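Local coordinates for protein major extracellular endoglucanase (Xanthomonas campestris pv. campestris, PDB 4TUF) that hydrolyses internal beta-1,4-glucosidic linkages in cellulose, lichenin and cereal beta-glucans through its family 5 glycosyl hydrolase catalytic domain, the part of the enzyme described here, at residues V47-L52 with W312-N317; E120-G125 with A130-D135; D153-P158 with T171-A176. One frame throughout, in Å; residues are numbered along the deposited sequence.

Contact 1: V47-L52 with W312-N317; sequences VQMQGL and WSWNPN
M49 and W314 carry this contact, with M49 laid over one face of the indole. Its CB sits above the six-membered ring, 3.6 Å from the centroid of that ring of W314 and displaced toward the rim, which makes a CH-pi contact. From there the side chain runs on over the same ring system. M49 CG takes the position between the backbone N and the carbonyl carbon (chi1 78°), and a bend at chi3 brings CE to 4.1 Å from W314 NE1. The sulfur is farther off, with M49 SD 4.8 Å from the centroid of the six-membered ring of W314, and adds a Met-aromatic contact. The rim of the indole has other neighbours. L52 CD1 meets W314 CZ3 in the ring plane at 3.6 Å, while Q48 OE1 lies near the edge beside CZ2, its amide plane turned 79° from the ring. That oxygen accepts a hydrogen bond from R40 NH1, which gives the amide a fixed partner beside the tryptophan.

The next shell positions the indole. With CG turned away from its own backbone N (chi1 178°), the indole reaches out from the loop and puts its six-membered ring under M49 CB. The backbone of W314 is hydrogen-bonded to N23, and N315 OD1 to F25 N. Just upstream, the peptide bond between W312 and S313 is cis, a feature known at the end of the last barrel strand in related glycosyl hydrolases. Through this packing the loop after strand 309-311 meets helix 42-51, the helix that leads from strand 16-23 to strand 56-61 in the TIM barrel.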
loop_
_atom_site.group_PDB
_atom_site.type_symbol
_atom_site.label_atom_id
_atom_site.label_comp_id
_atom_site.label_asym_id
_atom_site.label_seq_id
_atom_site.Cartn_x
_atom_site.Cartn_y
_atom_site.Cartn_z
ATOM N N VAL A 47 10.634 -0.337 16.586
ATOM C CA VAL A 47 11.548 0.682 17.086
ATOM C C VAL A 47 12.636 0.978 16.061
ATOM O O VAL A 47 13.028 2.131 15.870
ATOM C CB VAL A 47 12.193 0.240 18.425
ATOM C CG1 VAL A 47 13.467 1.023 18.715
ATOM C CG2 VAL A 47 11.200 0.382 19.565
ATOM N N GLN A 48 13.101 -0.069 15.384
ATOM C CA GLN A 48 14.176 0.075 14.412
ATOM C C GLN A 48 13.731 0.805 13.152
ATOM O O GLN A 48 14.468 1.628 12.616
ATOM C CB GLN A 48 14.745 -1.286 14.021
ATOM C CG GLN A 48 15.996 -1.164 13.176
ATOM C CD GLN A 48 16.559 -2.497 12.755
ATOM O OE1 GLN A 48 15.864 -3.514 12.779
ATOM N NE2 GLN A 48 17.833 -2.502 12.361
ATOM N N MET A 49 12.529 0.503 12.673
ATOM C CA MET A 49 12.090 1.068 11.410
ATOM C C MET A 49 11.728 2.540 11.582
ATOM O O MET A 49 11.796 3.311 10.629
ATOM C CB MET A 49 10.920 0.263 10.818
ATOM C CG MET A 49 9.555 0.496 11.421
ATOM S SD MET A 49 8.298 -0.475 10.553
ATOM C CE MET A 49 8.475 -2.080 11.326
ATOM N N GLN A 50 11.376 2.944 12.796
ATOM C CA GLN A 50 11.132 4.360 13.035
ATOM C C GLN A 50 12.458 5.102 13.084
ATOM O O GLN A 50 12.557 6.242 12.629
ATOM C CB GLN A 50 10.344 4.589 14.326
ATOM C CG GLN A 50 9.950 6.044 14.527
ATOM C CD GLN A 50 9.116 6.271 15.771
ATOM O OE1 GLN A 50 9.467 5.824 16.866
ATOM N NE2 GLN A 50 8.002 6.973 15.609
ATOM N N GLY A 51 13.477 4.441 13.630
ATOM C CA GLY A 51 14.800 5.025 13.761
ATOM C C GLY A 51 15.496 5.283 12.437
ATOM O O GLY A 51 16.382 6.132 12.356
ATOM N N LEU A 52 15.102 4.552 11.399
ATOM C CA LEU A 52 15.702 4.719 10.081
ATOM C C LEU A 52 15.138 5.947 9.388
ATOM O O LEU A 52 15.717 6.450 8.423
ATOM C CB LEU A 52 15.472 3.483 9.216
ATOM C CG LEU A 52 16.135 2.189 9.684
ATOM C CD1 LEU A 52 15.561 1.014 8.915
ATOM C CD2 LEU A 52 17.641 2.259 9.519
ATOM N N TRP A 312 8.124 -0.862 -0.906
ATOM C CA TRP A 312 7.908 -2.303 -0.841
ATOM C C TRP A 312 9.254 -3.031 -0.843
ATOM O O TRP A 312 9.916 -3.057 -1.884
ATOM C CB TRP A 312 7.059 -2.750 -2.036
ATOM C CG TRP A 312 6.617 -4.179 -2.019
ATOM C CD1 TRP A 312 6.014 -4.828 -0.992
ATOM C CD2 TRP A 312 6.698 -5.124 -3.099
ATOM N NE1 TRP A 312 5.732 -6.128 -1.346
ATOM C CE2 TRP A 312 6.140 -6.333 -2.637
ATOM C CE3 TRP A 312 7.204 -5.072 -4.398
ATOM C CZ2 TRP A 312 6.068 -7.477 -3.433
ATOM C CZ3 TRP A 312 7.118 -6.208 -5.191
ATOM C CH2 TRP A 312 6.563 -7.393 -4.704
ATOM N N SER A 313 9.667 -3.624 0.278
ATOM C CA SER A 313 8.926 -3.645 1.536
ATOM C C SER A 313 9.890 -3.610 2.713
ATOM O O SER A 313 11.100 -3.506 2.531
ATOM C CB SER A 313 8.067 -4.899 1.638
ATOM O OG SER A 313 8.891 -6.051 1.620
ATOM N N TRP A 314 9.357 -3.721 3.922
ATOM C CA TRP A 314 10.199 -3.875 5.099
ATOM C C TRP A 314 10.864 -5.246 5.086
ATOM O O TRP A 314 12.085 -5.358 5.141
ATOM C CB TRP A 314 9.384 -3.699 6.382
ATOM C CG TRP A 314 10.179 -3.901 7.638
ATOM C CD1 TRP A 314 10.057 -4.924 8.535
ATOM C CD2 TRP A 314 11.225 -3.057 8.131
ATOM N NE1 TRP A 314 10.961 -4.768 9.558
ATOM C CE2 TRP A 314 11.691 -3.630 9.334
ATOM C CE3 TRP A 314 11.817 -1.873 7.671
ATOM C CZ2 TRP A 314 12.721 -3.059 10.082
ATOM C CZ3 TRP A 314 12.838 -1.307 8.415
ATOM C CH2 TRP A 314 13.282 -1.902 9.607
ATOM N N ASN A 315 10.035 -6.269 4.985
ATOM C CA ASN A 315 10.460 -7.655 5.017
ATOM C C ASN A 315 11.326 -8.058 3.836
ATOM O O ASN A 315 11.062 -7.679 2.707
ATOM C CB ASN A 315 9.237 -8.575 5.071
ATOM C CG ASN A 315 8.064 -7.959 5.810
ATOM O OD1 ASN A 315 7.495 -6.967 5.377
ATOM N ND2 ASN A 315 7.701 -8.554 6.930
ATOM N N PRO A 316 12.348 -8.855 4.113
ATOM C CA PRO A 316 13.192 -9.440 3.092
ATOM C C PRO A 316 12.487 -10.447 2.234
ATOM O O PRO A 316 12.800 -10.560 1.061
ATOM C CB PRO A 316 14.260 -10.139 3.901
ATOM C CG PRO A 316 13.722 -10.233 5.253
ATOM C CD PRO A 316 12.981 -8.982 5.417
ATOM N N ASN A 317 11.625 -11.243 2.849
ATOM C CA ASN A 317 11.080 -12.390 2.166
ATOM C C ASN A 317 9.896 -12.006 1.317
ATOM O O ASN A 317 8.806 -12.554 1.450
ATOM C CB ASN A 317 10.681 -13.466 3.172
ATOM C CG ASN A 317 9.579 -13.012 4.098
ATOM O OD1 ASN A 317 9.369 -11.821 4.286
ATOM N ND2 ASN A 317 8.867 -13.962 4.679
#

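Contact 2: E120-G125 with A130-D135; sequences ELWYTG and AQWLAD. With 2HP (dihydrogenphosphate ion), chain G.
W122 sets its CB squarely over one face of the W132 indole, 4.0 Å from the centroid of the six-membered ring of W132 and 9° off the normal, a CH-pi contact. The two ring systems themselves meet at a slant: their planes are 47° apart, and W122 CD1 comes within 3.8 Å of W132 CE3. One face of W122 carries its own chain neighbours, L121 CB and Y123 CD1, both toward the rim. H110 meets the W132 ring edge-to-face. W122 CG lies between the backbone N and the carbonyl carbon (chi1 52°), which folds the ring in beside W132, and its indole N-H is hydrogen-bonded to E129 OE1 at the start of the helix.

On another side of the helix, Q131 and D135 receive a dihydrogenphosphate ion. Q131 NE2 donates to its O4 over 2.9 Å in a fairly straight bond, and D135 OD1 lies 2.8 Å from O1; R67 and Y127 complete the pocket, and Y127 OH is also hydrogen-bonded to D135 OD2. The tryptophan pair joins the loop after strand 105-110 to helix 129-143, into which that loop leads, and W173 of helix 173-187 packs against both indoles.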
loop_
_atom_site.group_PDB
_atom_site.type_symbol
_atom_site.label_atom_id
_atom_site.label_comp_id
_atom_site.label_asym_id
_atom_site.label_seq_id
_atom_site.Cartn_x
_atom_site.Cartn_y
_atom_site.Cartn_z
ATOM N N GLU A 120 -8.389 -10.543 -8.769
ATOM C CA GLU A 120 -8.613 -9.578 -9.838
ATOM C C GLU A 120 -9.678 -8.562 -9.435
ATOM O O GLU A 120 -9.492 -7.356 -9.580
ATOM C CB GLU A 120 -9.024 -10.290 -11.126
ATOM C CG GLU A 120 -7.884 -10.995 -11.826
ATOM C CD GLU A 120 -8.343 -11.732 -13.062
ATOM O OE1 GLU A 120 -7.614 -12.632 -13.529
ATOM O OE2 GLU A 120 -9.440 -11.414 -13.566
ATOM N N LEU A 121 -10.792 -9.065 -8.917
ATOM C CA LEU A 121 -11.902 -8.220 -8.511
ATOM C C LEU A 121 -11.996 -8.156 -6.994
ATOM O O LEU A 121 -11.249 -8.830 -6.288
ATOM C CB LEU A 121 -13.209 -8.746 -9.100
ATOM C CG LEU A 121 -13.191 -9.032 -10.601
ATOM C CD1 LEU A 121 -14.495 -9.663 -11.046
ATOM C CD2 LEU A 121 -12.931 -7.744 -11.353
ATOM N N TRP A 122 -12.929 -7.359 -6.492
ATOM C CA TRP A 122 -13.082 -7.183 -5.052
ATOM C C TRP A 122 -13.827 -8.362 -4.424
ATOM O O TRP A 122 -14.123 -8.358 -3.227
ATOM C CB TRP A 122 -13.810 -5.868 -4.755
ATOM C CG TRP A 122 -15.093 -5.730 -5.505
ATOM C CD1 TRP A 122 -16.352 -5.953 -5.027
ATOM C CD2 TRP A 122 -15.246 -5.359 -6.881
ATOM N NE1 TRP A 122 -17.276 -5.741 -6.019
ATOM C CE2 TRP A 122 -16.622 -5.377 -7.168
ATOM C CE3 TRP A 122 -14.350 -5.020 -7.899
ATOM C CZ2 TRP A 122 -17.125 -5.063 -8.426
ATOM C CZ3 TRP A 122 -14.851 -4.712 -9.151
ATOM C CH2 TRP A 122 -16.225 -4.735 -9.403
ATOM N N TYR A 123 -14.123 -9.373 -5.238
ATOM C CA TYR A 123 -14.873 -10.536 -4.776
ATOM C C TYR A 123 -14.417 -11.782 -5.496
ATOM O O TYR A 123 -13.860 -11.699 -6.593
ATOM C CB TYR A 123 -16.371 -10.347 -4.998
ATOM C CG TYR A 123 -16.786 -10.214 -6.459
ATOM C CD1 TYR A 123 -16.758 -8.980 -7.106
ATOM C CD2 TYR A 123 -17.230 -11.316 -7.178
ATOM C CE1 TYR A 123 -17.146 -8.857 -8.426
ATOM C CE2 TYR A 123 -17.623 -11.200 -8.498
ATOM C CZ TYR A 123 -17.580 -9.973 -9.117
ATOM O OH TYR A 123 -17.978 -9.864 -10.432
ATOM N N THR A 124 -14.659 -12.936 -4.879
ATOM C CA THR A 124 -14.321 -14.215 -5.493
ATOM C C THR A 124 -15.476 -15.195 -5.369
ATOM O O THR A 124 -16.563 -14.839 -4.924
ATOM C CB THR A 124 -13.089 -14.848 -4.848
ATOM O OG1 THR A 124 -13.424 -15.278 -3.525
ATOM C CG2 THR A 124 -11.941 -13.852 -4.783
ATOM N N GLY A 125 -15.230 -16.441 -5.742
ATOM C CA GLY A 125 -16.246 -17.468 -5.625
ATOM C C GLY A 125 -16.463 -17.946 -4.200
ATOM O O GLY A 125 -17.308 -18.803 -3.963
ATOM N N ALA A 130 -20.485 -8.281 -0.339
ATOM C CA ALA A 130 -21.044 -8.029 0.987
ATOM C C ALA A 130 -20.020 -8.305 2.098
ATOM O O ALA A 130 -19.864 -7.501 3.023
ATOM C CB ALA A 130 -22.280 -8.865 1.195
ATOM N N GLN A 131 -19.325 -9.439 2.006
ATOM C CA GLN A 131 -18.282 -9.764 2.975
ATOM C C GLN A 131 -17.155 -8.741 2.907
ATOM O O GLN A 131 -16.623 -8.324 3.934
ATOM C CB GLN A 131 -17.724 -11.169 2.741
ATOM C CG GLN A 131 -18.713 -12.286 2.973
ATOM C CD GLN A 131 -18.119 -13.654 2.701
ATOM O OE1 GLN A 131 -18.218 -14.182 1.592
ATOM N NE2 GLN A 131 -17.495 -14.236 3.715
ATOM N N TRP A 132 -16.800 -8.340 1.691
ATOM C CA TRP A 132 -15.760 -7.334 1.489
ATOM C C TRP A 132 -16.104 -6.035 2.205
ATOM O O TRP A 132 -15.316 -5.531 2.999
ATOM C CB TRP A 132 -15.547 -7.071 -0.002
ATOM C CG TRP A 132 -14.574 -5.970 -0.276
ATOM C CD1 TRP A 132 -13.271 -5.908 0.122
ATOM C CD2 TRP A 132 -14.824 -4.772 -1.022
ATOM N NE1 TRP A 132 -12.697 -4.742 -0.318
ATOM C CE2 TRP A 132 -13.627 -4.027 -1.026
ATOM C CE3 TRP A 132 -15.948 -4.252 -1.679
ATOM C CZ2 TRP A 132 -13.515 -2.796 -1.668
ATOM C CZ3 TRP A 132 -15.837 -3.028 -2.313
ATOM C CH2 TRP A 132 -14.628 -2.314 -2.303
ATOM N N LEU A 133 -17.288 -5.500 1.932
ATOM C CA LEU A 133 -17.728 -4.277 2.592
ATOM C C LEU A 133 -17.812 -4.456 4.105
ATOM O O LEU A 133 -17.411 -3.566 4.861
ATOM C CB LEU A 133 -19.079 -3.834 2.045
ATOM C CG LEU A 133 -19.099 -3.489 0.558
ATOM C CD1 LEU A 133 -20.525 -3.362 0.059
ATOM C CD2 LEU A 133 -18.334 -2.207 0.313
ATOM N N ALA A 134 -18.323 -5.601 4.551
ATOM C CA ALA A 134 -18.471 -5.830 5.987
ATOM C C ALA A 134 -17.107 -5.827 6.670
ATOM O O ALA A 134 -16.957 -5.324 7.782
ATOM C CB ALA A 134 -19.202 -7.130 6.253
ATOM N N ASP A 135 -16.103 -6.365 5.989
ATOM C CA ASP A 135 -14.773 -6.449 6.571
ATOM C C ASP A 135 -14.125 -5.067 6.661
ATOM O O ASP A 135 -13.490 -4.743 7.666
ATOM C CB ASP A 135 -13.907 -7.429 5.774
ATOM C CG ASP A 135 -14.303 -8.890 6.024
ATOM O OD1 ASP A 135 -14.991 -9.160 7.039
ATOM O OD2 ASP A 135 -13.934 -9.768 5.212
HETATM P P 2HP G . -16.633 -12.330 6.948
HETATM O O1 2HP G . -17.089 -10.982 7.457
HETATM O O2 2HP G . -15.590 -12.139 5.869
HETATM O O3 2HP G . -16.011 -13.122 8.076
HETATM O O4 2HP G . -17.825 -13.090 6.402
#

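Contact 3: D153-P158 with T171-A176; sequences DLKNEP and TDWNKA. With 2HP (dihydrogenphosphate ion), chain H.
Apolar packing round W173 makes up the direct contact, with P158, K155 and L154 arrayed about the indole. P158 CG lies over the face, 3.9 Å from the centroid of the five-membered ring of W173 and 11° off its normal, a CH-pi contact with the proline ring as donor. At the far end of the indole, K155 CB approaches W173 CH2 obliquely at 3.5 Å, and L154 CB reaches the same CH2 near the ring plane at 4.1 Å. W173 CG is anti to the backbone N (chi1 167°), which sends the ring off the first turn of its helix into the loop.

This is the first part of a beta-alpha-beta crossover of the TIM barrel, from strand 149-153 through helix 173-187 to strand 192-195. The loop carries the Asn-Glu-Pro sequence of family 5 enzymes, in which E157 is probably the proton donor.

Hydrogen bonds fix the loop from within and from its second shell. The K155 chain bends at chi2 and chi4 so that NZ turns back to N156 O, 2.6 Å away and above the carbonyl plane; S119 O accepts from NZ as well. E196 is hydrogen-bonded to the indole N-H of W173 and, through OE1, to the backbone N of E157, linking the packed ring to the backbone of E157.

A dihydrogenphosphate ion lies by the start of the helix. D172 OD2 is 2.8 Å from its O3, while D172 OD1 is held by T163 and T166. K175 lays its aliphatic chain beside the ion, CG 3.6 Å from O3, and forms a salt bridge to E178 with its NZ.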
loop_
_atom_site.group_PDB
_atom_site.type_symbol
_atom_site.label_atom_id
_atom_site.label_comp_id
_atom_site.label_asym_id
_atom_site.label_seq_id
_atom_site.Cartn_x
_atom_site.Cartn_y
_atom_site.Cartn_z
ATOM N N ASP A 153 -6.865 1.405 2.630
ATOM C CA ASP A 153 -6.633 1.078 1.229
ATOM C C ASP A 153 -7.653 -0.002 0.861
ATOM O O ASP A 153 -7.472 -1.170 1.217
ATOM C CB ASP A 153 -5.188 0.600 1.022
ATOM C CG ASP A 153 -4.794 0.502 -0.445
ATOM O OD1 ASP A 153 -5.691 0.381 -1.304
ATOM O OD2 ASP A 153 -3.574 0.535 -0.734
ATOM N N LEU A 154 -8.716 0.392 0.156
ATOM C CA LEU A 154 -9.930 -0.422 0.027
ATOM C C LEU A 154 -9.724 -1.841 -0.498
ATOM O O LEU A 154 -10.376 -2.773 -0.035
ATOM C CB LEU A 154 -10.941 0.284 -0.873
ATOM C CG LEU A 154 -11.509 1.616 -0.390
ATOM C CD1 LEU A 154 -12.640 2.033 -1.304
ATOM C CD2 LEU A 154 -11.982 1.545 1.059
ATOM N N LYS A 155 -8.829 -2.002 -1.465
ATOM C CA LYS A 155 -8.559 -3.313 -2.056
ATOM C C LYS A 155 -7.230 -3.281 -2.803
ATOM O O LYS A 155 -6.975 -2.388 -3.612
ATOM C CB LYS A 155 -9.707 -3.729 -2.987
ATOM C CG LYS A 155 -9.317 -4.581 -4.185
ATOM C CD LYS A 155 -9.345 -6.050 -3.844
ATOM C CE LYS A 155 -9.182 -6.908 -5.089
ATOM N NZ LYS A 155 -7.867 -6.748 -5.755
ATOM N N ASN A 156 -6.382 -4.266 -2.553
ATOM C CA ASN A 156 -5.065 -4.297 -3.163
ATOM C C ASN A 156 -5.038 -4.776 -4.601
ATOM O O ASN A 156 -5.552 -5.832 -4.912
ATOM C CB ASN A 156 -4.131 -5.172 -2.324
ATOM C CG ASN A 156 -2.684 -5.057 -2.738
ATOM O OD1 ASN A 156 -2.059 -4.028 -2.554
ATOM N ND2 ASN A 156 -2.146 -6.121 -3.286
ATOM N N GLU A 157 -4.382 -4.005 -5.456
ATOM C CA GLU A 157 -4.022 -4.429 -6.802
ATOM C C GLU A 157 -5.097 -4.983 -7.729
ATOM O O GLU A 157 -4.969 -6.094 -8.233
ATOM C CB GLU A 157 -2.802 -5.332 -6.759
ATOM C CG GLU A 157 -1.605 -4.615 -6.181
ATOM C CD GLU A 157 -0.320 -5.357 -6.397
ATOM O OE1 GLU A 157 -0.368 -6.581 -6.570
ATOM O OE2 GLU A 157 0.737 -4.710 -6.389
ATOM N N PRO A 158 -6.121 -4.200 -8.014
ATOM C CA PRO A 158 -7.134 -4.646 -8.962
ATOM C C PRO A 158 -6.492 -4.873 -10.316
ATOM O O PRO A 158 -5.627 -4.120 -10.719
ATOM C CB PRO A 158 -8.084 -3.461 -9.028
ATOM C CG PRO A 158 -7.954 -2.813 -7.708
ATOM C CD PRO A 158 -6.522 -2.970 -7.319
ATOM N N THR A 171 -17.665 -5.749 -12.964
ATOM C CA THR A 171 -16.226 -5.562 -13.121
ATOM C C THR A 171 -15.734 -4.135 -12.859
ATOM O O THR A 171 -14.529 -3.908 -12.765
ATOM C CB THR A 171 -15.772 -5.962 -14.539
ATOM O OG1 THR A 171 -16.467 -5.169 -15.509
ATOM C CG2 THR A 171 -16.049 -7.431 -14.801
ATOM N N ASP A 172 -16.648 -3.176 -12.750
ATOM C CA ASP A 172 -16.248 -1.779 -12.586
ATOM C C ASP A 172 -15.712 -1.485 -11.186
ATOM O O ASP A 172 -16.472 -1.307 -10.236
ATOM C CB ASP A 172 -17.416 -0.839 -12.900
ATOM C CG ASP A 172 -17.562 -0.562 -14.390
ATOM O OD1 ASP A 172 -16.644 -0.920 -15.164
ATOM O OD2 ASP A 172 -18.593 0.027 -14.786
ATOM N N TRP A 173 -14.391 -1.416 -11.077
ATOM C CA TRP A 173 -13.722 -1.129 -9.815
ATOM C C TRP A 173 -14.100 0.232 -9.240
ATOM O O TRP A 173 -14.174 0.394 -8.019
ATOM C CB TRP A 173 -12.205 -1.211 -9.997
ATOM C CG TRP A 173 -11.419 -0.640 -8.857
ATOM C CD1 TRP A 173 -10.450 0.314 -8.934
ATOM C CD2 TRP A 173 -11.535 -0.985 -7.468
ATOM N NE1 TRP A 173 -9.952 0.589 -7.683
ATOM C CE2 TRP A 173 -10.600 -0.193 -6.765
ATOM C CE3 TRP A 173 -12.336 -1.880 -6.752
ATOM C CZ2 TRP A 173 -10.451 -0.266 -5.378
ATOM C CZ3 TRP A 173 -12.185 -1.953 -5.371
ATOM C CH2 TRP A 173 -11.251 -1.149 -4.702
ATOM N N ASN A 174 -14.338 1.210 -10.110
ATOM C CA ASN A 174 -14.663 2.560 -9.648
ATOM C C ASN A 174 -15.922 2.586 -8.784
ATOM O O ASN A 174 -15.954 3.230 -7.740
ATOM C CB ASN A 174 -14.826 3.516 -10.831
ATOM C CG ASN A 174 -15.807 3.009 -11.857
ATOM O OD1 ASN A 174 -15.733 1.854 -12.281
ATOM N ND2 ASN A 174 -16.743 3.867 -12.263
ATOM N N LYS A 175 -16.952 1.867 -9.214
ATOM C CA LYS A 175 -18.202 1.837 -8.472
ATOM C C LYS A 175 -18.064 1.043 -7.177
ATOM O O LYS A 175 -18.646 1.404 -6.150
ATOM C CB LYS A 175 -19.314 1.251 -9.336
ATOM C CG LYS A 175 -19.478 1.969 -10.663
ATOM C CD LYS A 175 -19.700 3.462 -10.472
ATOM C CE LYS A 175 -21.106 3.766 -10.000
ATOM N NZ LYS A 175 -21.372 5.230 -10.053
ATOM N N ALA A 176 -17.294 -0.040 -7.225
ATOM C CA ALA A 176 -17.055 -0.842 -6.034
ATOM C C ALA A 176 -16.276 -0.038 -4.994
ATOM O O ALA A 176 -16.477 -0.210 -3.792
ATOM C CB ALA A 176 -16.320 -2.108 -6.388
HETATM P P 2HP H . -22.220 0.628 -13.272
HETATM O O1 2HP H . -22.889 0.487 -11.921
HETATM O O2 2HP H . -21.995 2.092 -13.592
HETATM O O3 2HP H . -20.886 -0.078 -13.255
HETATM O O4 2HP H . -23.109 -0.005 -14.322
#

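In the fold
Contacts 2 and 3 adjoin, their centres 10 Å apart, and follow one another along the chain. A probable hydrogen bond from W132 NE1 to L154 O (3.1 Å) joins them, and W122 CE2 packs on A176 CB at 3.4 Å. Contact 1 closes a long loop that encloses both; it lies on the opposite side of the chain's centre from both, with its own centre about 30 Å from that of contact 2 and 27 Å from that of contact 3. Both sides approach the probable active site: contact 3 holds the probable proton donor E157, while the side chains of P158 and W314 lie about 10 and 11 Å from that of E278, the probable nucleophile.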